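Local coordinates for structure-specific endonuclease subunit SLX1 (Candida glabrata, PDB 4XM5), which serves as the catalytic subunit of the SLX1-SLX4 structure-specific endonuclease, nicking branched DNA near junctions during repair and recombination, at the interface of chains A and B. Sequence-based numbering; all coordinates share one arbitrary frame. Chains: chain A/B, Structure-specific endonuclease subunit SLX1.

Contact 1 and contact 2 lie side by side on one two-fold symmetric interface, their C-alpha centres about 11 Å apart, and share B:Arg72 and B:Ile73 at the start of helix 72-84. In contact 1 the N-terminal segments and helix starts of both chains meet near the axis through polar bonds and water. In contact 2 the same helix of chain B, part of the GIY-YIG nuclease region, lies against the zinc-finger region and helix 288-302 of chain A, mostly through apolar groups. SLX1 works as a heterodimer with SLX4; the structure alone does not show whether this homodimer has a biological role.

Contact 1: the interface of chains A and B. Residues chain A 2, 5-6, 8, 70-73; chain B 2, 5-6, 8, 70-73.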
loop_
_atom_site.group_PDB
_atom_site.type_symbol
_atom_site.label_atom_id
_atom_site.label_comp_id
_atom_site.label_asym_id
_atom_site.label_seq_id
_atom_site.Cartn_x
_atom_site.Cartn_y
_atom_site.Cartn_z
ATOM N N GLU A 2 0.068 -4.478 -13.841
ATOM C CA GLU A 2 1.238 -5.283 -14.172
ATOM C C GLU A 2 2.447 -4.849 -13.347
ATOM O O GLU A 2 2.310 -4.256 -12.271
ATOM C CB GLU A 2 1.550 -5.182 -15.669
ATOM N N GLN A 5 2.900 -0.676 -12.908
ATOM C CA GLN A 5 1.935 0.200 -12.239
ATOM C C GLN A 5 2.720 1.244 -11.453
ATOM O O GLN A 5 3.770 0.942 -10.891
ATOM C CB GLN A 5 0.965 -0.605 -11.346
ATOM C CG GLN A 5 1.126 -0.472 -9.833
ATOM C CD GLN A 5 0.137 -1.364 -9.035
ATOM O OE1 GLN A 5 0.494 -2.443 -8.541
ATOM N NE2 GLN A 5 -1.102 -0.901 -8.910
ATOM N N GLN A 6 2.238 2.485 -11.452
ATOM C CA GLN A 6 2.976 3.571 -10.820
ATOM C C GLN A 6 2.290 4.034 -9.554
ATOM O O GLN A 6 1.115 3.762 -9.343
ATOM C CB GLN A 6 3.155 4.755 -11.786
ATOM C CG GLN A 6 1.861 5.506 -12.166
ATOM C CD GLN A 6 2.115 6.923 -12.725
ATOM O OE1 GLN A 6 2.148 7.126 -13.942
ATOM N NE2 GLN A 6 2.301 7.896 -11.833
ATOM N N PRO A 8 0.410 6.870 -8.070
ATOM C CA PRO A 8 -0.400 7.912 -8.702
ATOM C C PRO A 8 0.256 9.295 -8.663
ATOM O O PRO A 8 0.807 9.671 -7.627
ATOM C CB PRO A 8 -1.685 7.913 -7.861
ATOM C CG PRO A 8 -1.764 6.524 -7.291
ATOM C CD PRO A 8 -0.335 6.167 -7.006
ATOM N N PRO A 70 0.528 5.635 -1.942
ATOM C CA PRO A 70 1.261 4.850 -2.953
ATOM C C PRO A 70 0.339 4.266 -4.025
ATOM O O PRO A 70 0.827 3.810 -5.062
ATOM C CB PRO A 70 1.925 3.719 -2.138
ATOM C CG PRO A 70 1.093 3.614 -0.832
ATOM C CD PRO A 70 0.701 5.095 -0.576
ATOM N N SER A 71 -0.972 4.291 -3.778
ATOM C CA SER A 71 -1.965 3.711 -4.696
ATOM C C SER A 71 -3.366 4.106 -4.260
ATOM O O SER A 71 -3.571 4.598 -3.137
ATOM C CB SER A 71 -1.872 2.173 -4.727
ATOM O OG SER A 71 -2.576 1.614 -3.618
ATOM N N ARG A 72 -4.319 3.855 -5.148
ATOM C CA ARG A 72 -5.731 3.916 -4.826
ATOM C C ARG A 72 -6.110 3.082 -3.590
ATOM O O ARG A 72 -6.902 3.521 -2.764
ATOM C CB ARG A 72 -6.549 3.431 -6.026
ATOM C CG ARG A 72 -8.058 3.496 -5.832
ATOM C CD ARG A 72 -8.728 2.577 -6.829
ATOM N NE ARG A 72 -10.172 2.465 -6.630
ATOM C CZ ARG A 72 -10.952 1.628 -7.309
ATOM N NH1 ARG A 72 -10.425 0.826 -8.230
ATOM N NH2 ARG A 72 -12.258 1.592 -7.068
ATOM N N ILE A 73 -5.570 1.875 -3.477
ATOM C CA ILE A 73 -5.998 0.980 -2.410
ATOM C C ILE A 73 -5.679 1.572 -1.043
ATOM O O ILE A 73 -6.527 1.584 -0.148
ATOM C CB ILE A 73 -5.342 -0.420 -2.530
ATOM C CG1 ILE A 73 -5.535 -0.972 -3.937
ATOM C CG2 ILE A 73 -5.922 -1.386 -1.502
ATOM C CD1 ILE A 73 -6.979 -0.940 -4.427
ATOM N N GLU B 2 -5.378 5.358 -12.410
ATOM C CA GLU B 2 -6.574 6.167 -12.209
ATOM C C GLU B 2 -7.373 5.665 -11.008
ATOM O O GLU B 2 -6.837 5.005 -10.111
ATOM C CB GLU B 2 -7.444 6.158 -13.470
ATOM N N GLN B 5 -7.675 1.467 -10.697
ATOM C CA GLN B 5 -6.537 0.562 -10.513
ATOM C C GLN B 5 -6.969 -0.541 -9.553
ATOM O O GLN B 5 -7.714 -0.289 -8.609
ATOM C CB GLN B 5 -5.286 1.320 -10.017
ATOM C CG GLN B 5 -4.849 1.089 -8.572
ATOM C CD GLN B 5 -3.616 1.940 -8.165
ATOM O OE1 GLN B 5 -3.739 2.981 -7.503
ATOM N NE2 GLN B 5 -2.432 1.486 -8.561
ATOM N N GLN B 6 -6.540 -1.773 -9.819
ATOM C CA GLN B 6 -6.989 -2.906 -9.021
ATOM C C GLN B 6 -5.872 -3.441 -8.153
ATOM O O GLN B 6 -4.703 -3.168 -8.398
ATOM C CB GLN B 6 -7.544 -4.029 -9.916
ATOM C CG GLN B 6 -6.510 -4.736 -10.816
ATOM C CD GLN B 6 -6.979 -6.118 -11.323
ATOM O OE1 GLN B 6 -7.484 -6.242 -12.441
ATOM N NE2 GLN B 6 -6.816 -7.148 -10.493
ATOM N N PRO B 8 -3.600 -6.341 -7.702
ATOM C CA PRO B 8 -3.112 -7.330 -8.664
ATOM C C PRO B 8 -3.719 -8.722 -8.463
ATOM O O PRO B 8 -3.830 -9.170 -7.320
ATOM C CB PRO B 8 -1.601 -7.369 -8.389
ATOM C CG PRO B 8 -1.290 -6.018 -7.807
ATOM C CD PRO B 8 -2.491 -5.699 -6.967
ATOM N N PRO B 70 -1.313 -5.505 -1.942
ATOM C CA PRO B 70 -2.371 -4.666 -2.538
ATOM C C PRO B 70 -1.930 -4.002 -3.843
ATOM O O PRO B 70 -2.777 -3.487 -4.577
ATOM C CB PRO B 70 -2.652 -3.598 -1.458
ATOM C CG PRO B 70 -1.377 -3.567 -0.573
ATOM C CD PRO B 70 -0.936 -5.057 -0.585
ATOM N N SER B 71 -0.627 -4.026 -4.126
ATOM C CA SER B 71 -0.060 -3.375 -5.319
ATOM C C SER B 71 1.394 -3.779 -5.487
ATOM O O SER B 71 2.013 -4.340 -4.566
ATOM C CB SER B 71 -0.138 -1.840 -5.212
ATOM O OG SER B 71 0.949 -1.345 -4.430
ATOM N N ARG B 72 1.932 -3.459 -6.657
ATOM C CA ARG B 72 3.357 -3.523 -6.913
ATOM C C ARG B 72 4.197 -2.766 -5.871
ATOM O O ARG B 72 5.241 -3.246 -5.447
ATOM C CB ARG B 72 3.651 -2.951 -8.303
ATOM C CG ARG B 72 5.116 -3.009 -8.714
ATOM C CD ARG B 72 5.358 -2.019 -9.832
ATOM N NE ARG B 72 6.767 -1.902 -10.203
ATOM C CZ ARG B 72 7.233 -1.012 -11.076
ATOM N NH1 ARG B 72 6.401 -0.160 -11.666
ATOM N NH2 ARG B 72 8.531 -0.975 -11.359
ATOM N N ILE B 73 3.759 -1.576 -5.479
ATOM C CA ILE B 73 4.579 -0.745 -4.607
ATOM C C ILE B 73 4.807 -1.427 -3.265
ATOM O O ILE B 73 5.936 -1.486 -2.772
ATOM C CB ILE B 73 3.946 0.651 -4.373
ATOM C CG1 ILE B 73 3.585 1.295 -5.705
ATOM C CG2 ILE B 73 4.892 1.557 -3.591
ATOM C CD1 ILE B 73 4.725 1.313 -6.719
HETATM O O HOH W 1 -3.099 -1.788 -6.678
HETATM O O HOH W 2 0.287 2.253 -7.227
#
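Each chain brings an extended N-terminal segment, with A:Gln5 at phi/psi -66/141°, up to the first turn of the partner's helix 72-84, at the two-fold symmetric interface of the deposited pair of chains. A:Gln5 carries most of the contact. Its chi1 of 109° lies off a staggered position, and the chain then runs straight beyond CG, alongside B:Arg72 but in the opposite direction. At its tip the amide oxygen OE1 accepts the backbone N of B:Arg72 at 2.6 Å in a nearly straight bond, the donor sitting above the carbonyl plane. A foreign side chain thus caps a helix start, where the helix dipole may strengthen the bond. B:Ser71 offers its own OG there too, but to B:Ile73 N in a weak bond.

B:Arg72, its CG anti to the backbone N, reaches back along the glutamine; NH1 of its guanidinium gives a 3.0 Å bond to the main-chain O of A:Gln5, which lies close to the guanidinium plane. One residue further along the helix, B:Ile73 sets CG2 3.9 Å from A:Pro70 CB.

At the axis the two glutamines cross at about a right angle, and their NE2 atoms, of A:Gln5 and B:Gln5, come within 2.8 Å, an awkward approach of two donors as modelled. A:Gln5 NE2 also pairs with water 1 at 3.1 Å, and that water lies 2.7 Å from both B:Gln6 O and B:Pro70 O.

Contact 2: the interface of chains A and B. Residues chain A 7, 238, 253, 288, 292, 296; chain B 72-73, 76-77, 80.
Direct contacts are made mainly by aliphatic groups of chain A, against aliphatic and polar side chains of chain B: one side of helix 72-84 of chain B lies against A:Ile7, the zinc-finger residues A:Leu238 and A:Leu253, and helix 288-302 of chain A, with no direct polar bond across. A:Ile296 comes tip to tip with B:Arg72 and rests CD1 over one face of the guanidinium, toward its rim, 3.5 Å from NH2 of B:Arg72. The CG2 branch of A:Ile296 meets NH1 of the same group. Next along the helix, B:Ile73 crosses A:Ile7 at about a right angle, CG1 of B:Ile73 lying 3.7 Å from CG1 of A:Ile7. B:Leu76, with CG anti to the backbone N (chi1 -175°), sends CD2 between two partners, 4.0 Å from A:Ile296 CD1 and 4.1 Å from A:Leu253 CD2. At the far end B:His80 presents the edge of its imidazole: CE1 lies 3.5 Å from A:Leu253 CD2, the methyl in the ring plane. The amide end of B:Gln77 touches A:Ile292 CD1 while pointing at the rim of the A:Trp288 indole.

Outward from these contacts, water links several of the polar groups. Water 4 ties NH1 of B:Arg72 to the main-chain O of A:Ile296, which probably helps hold the guanidinium against the isoleucine. A:Ile292 CG1, of the same helix, packs on one face of the A:Trp288 ring, toward its rim, and may steady it. A face of the B:His80 ring lies by the main-chain O of B:Leu76, one turn back. Water 3, in the plane of both rings, lies 2.9 Å from the indole NE1 of A:Trp288 and 3.0 Å from ND1 of B:His80.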
loop_
_atom_site.group_PDB
_atom_site.type_symbol
_atom_site.label_atom_id
_atom_site.label_comp_id
_atom_site.label_asym_id
_atom_site.label_seq_id
_atom_site.Cartn_x
_atom_site.Cartn_y
_atom_site.Cartn_z
ATOM N N ILE A 7 3.043 4.708 -8.695
ATOM C CA ILE A 7 2.432 5.528 -7.679
ATOM C C ILE A 7 1.707 6.680 -8.377
ATOM O O ILE A 7 2.304 7.381 -9.191
ATOM C CB ILE A 7 3.476 6.071 -6.685
ATOM C CG1 ILE A 7 4.051 4.930 -5.836
ATOM C CG2 ILE A 7 2.875 7.185 -5.803
ATOM C CD1 ILE A 7 5.396 5.243 -5.223
ATOM N N LEU A 238 16.058 0.292 -11.503
ATOM C CA LEU A 238 15.424 1.432 -10.847
ATOM C C LEU A 238 16.421 2.448 -10.220
ATOM O O LEU A 238 17.371 2.057 -9.536
ATOM C CB LEU A 238 14.471 0.922 -9.777
ATOM C CG LEU A 238 13.254 0.077 -10.172
ATOM C CD1 LEU A 238 12.561 -0.418 -8.918
ATOM C CD2 LEU A 238 12.248 0.860 -11.025
ATOM N N LEU A 253 18.031 2.282 -6.903
ATOM C CA LEU A 253 17.016 2.445 -5.863
ATOM C C LEU A 253 17.301 1.527 -4.666
ATOM O O LEU A 253 17.244 1.960 -3.511
ATOM C CB LEU A 253 15.614 2.175 -6.413
ATOM C CG LEU A 253 14.491 2.419 -5.395
ATOM C CD1 LEU A 253 14.313 3.901 -5.051
ATOM C CD2 LEU A 253 13.155 1.839 -5.872
ATOM N N TRP A 288 11.266 9.290 1.283
ATOM C CA TRP A 288 11.514 8.034 0.597
ATOM C C TRP A 288 10.411 7.634 -0.404
ATOM O O TRP A 288 10.689 6.988 -1.422
ATOM C CB TRP A 288 11.731 6.910 1.624
ATOM C CG TRP A 288 11.961 5.595 0.998
ATOM C CD1 TRP A 288 11.133 4.525 1.046
ATOM C CD2 TRP A 288 13.083 5.205 0.194
ATOM N NE1 TRP A 288 11.670 3.469 0.337
ATOM C CE2 TRP A 288 12.867 3.862 -0.202
ATOM C CE3 TRP A 288 14.257 5.854 -0.220
ATOM C CZ2 TRP A 288 13.771 3.158 -1.000
ATOM C CZ3 TRP A 288 15.162 5.160 -1.007
ATOM C CH2 TRP A 288 14.910 3.821 -1.390
ATOM N N ILE A 292 10.755 6.952 -4.418
ATOM C CA ILE A 292 10.162 5.823 -5.117
ATOM C C ILE A 292 9.216 6.274 -6.234
ATOM O O ILE A 292 9.253 5.720 -7.336
ATOM C CB ILE A 292 9.400 4.894 -4.156
ATOM C CG1 ILE A 292 10.374 4.268 -3.159
ATOM C CG2 ILE A 292 8.678 3.808 -4.939
ATOM C CD1 ILE A 292 9.736 3.282 -2.231
ATOM N N ILE A 296 9.852 4.902 -9.889
ATOM C CA ILE A 296 8.898 4.020 -10.547
ATOM C C ILE A 296 8.417 4.662 -11.832
ATOM O O ILE A 296 8.331 4.023 -12.877
ATOM C CB ILE A 296 7.678 3.720 -9.626
ATOM C CG1 ILE A 296 8.075 2.774 -8.491
ATOM C CG2 ILE A 296 6.534 3.146 -10.420
ATOM C CD1 ILE A 296 8.843 1.535 -8.942
ATOM N N ARG B 72 1.932 -3.459 -6.657
ATOM C CA ARG B 72 3.357 -3.523 -6.913
ATOM C C ARG B 72 4.197 -2.766 -5.871
ATOM O O ARG B 72 5.241 -3.246 -5.447
ATOM C CB ARG B 72 3.651 -2.951 -8.303
ATOM C CG ARG B 72 5.116 -3.009 -8.714
ATOM C CD ARG B 72 5.358 -2.019 -9.832
ATOM N NE ARG B 72 6.767 -1.902 -10.203
ATOM C CZ ARG B 72 7.233 -1.012 -11.076
ATOM N NH1 ARG B 72 6.401 -0.160 -11.666
ATOM N NH2 ARG B 72 8.531 -0.975 -11.359
ATOM N N ILE B 73 3.759 -1.576 -5.479
ATOM C CA ILE B 73 4.579 -0.745 -4.607
ATOM C C ILE B 73 4.807 -1.427 -3.265
ATOM O O ILE B 73 5.936 -1.486 -2.772
ATOM C CB ILE B 73 3.946 0.651 -4.373
ATOM C CG1 ILE B 73 3.585 1.295 -5.705
ATOM C CG2 ILE B 73 4.892 1.557 -3.591
ATOM C CD1 ILE B 73 4.725 1.313 -6.719
ATOM N N LEU B 76 7.262 -4.276 -3.677
ATOM C CA LEU B 76 8.602 -3.710 -3.764
ATOM C C LEU B 76 9.189 -3.403 -2.382
ATOM O O LEU B 76 10.346 -3.724 -2.099
ATOM C CB LEU B 76 8.583 -2.433 -4.603
ATOM C CG LEU B 76 9.948 -1.793 -4.877
ATOM C CD1 LEU B 76 10.828 -2.725 -5.712
ATOM C CD2 LEU B 76 9.780 -0.446 -5.568
ATOM N N GLN B 77 8.403 -2.778 -1.519
ATOM C CA GLN B 77 8.926 -2.443 -0.212
ATOM C C GLN B 77 9.134 -3.646 0.726
ATOM O O GLN B 77 10.041 -3.630 1.559
ATOM C CB GLN B 77 8.015 -1.417 0.420
ATOM C CG GLN B 77 8.008 -0.141 -0.420
ATOM C CD GLN B 77 7.399 1.002 0.301
ATOM O OE1 GLN B 77 6.202 1.212 0.222
ATOM N NE2 GLN B 77 8.216 1.748 1.031
ATOM N N HIS B 80 12.446 -4.818 -0.619
ATOM C CA HIS B 80 13.536 -4.014 -0.094
ATOM C C HIS B 80 13.835 -4.397 1.352
ATOM O O HIS B 80 15.003 -4.600 1.713
ATOM C CB HIS B 80 13.236 -2.498 -0.174
ATOM C CG HIS B 80 13.345 -1.930 -1.554
ATOM N ND1 HIS B 80 12.831 -0.693 -1.890
ATOM C CD2 HIS B 80 13.904 -2.424 -2.684
ATOM C CE1 HIS B 80 13.070 -0.452 -3.167
ATOM N NE2 HIS B 80 13.725 -1.483 -3.673
HETATM O O HOH W 3 11.217 0.578 0.261
HETATM O O HOH W 4 8.183 1.268 -13.845
#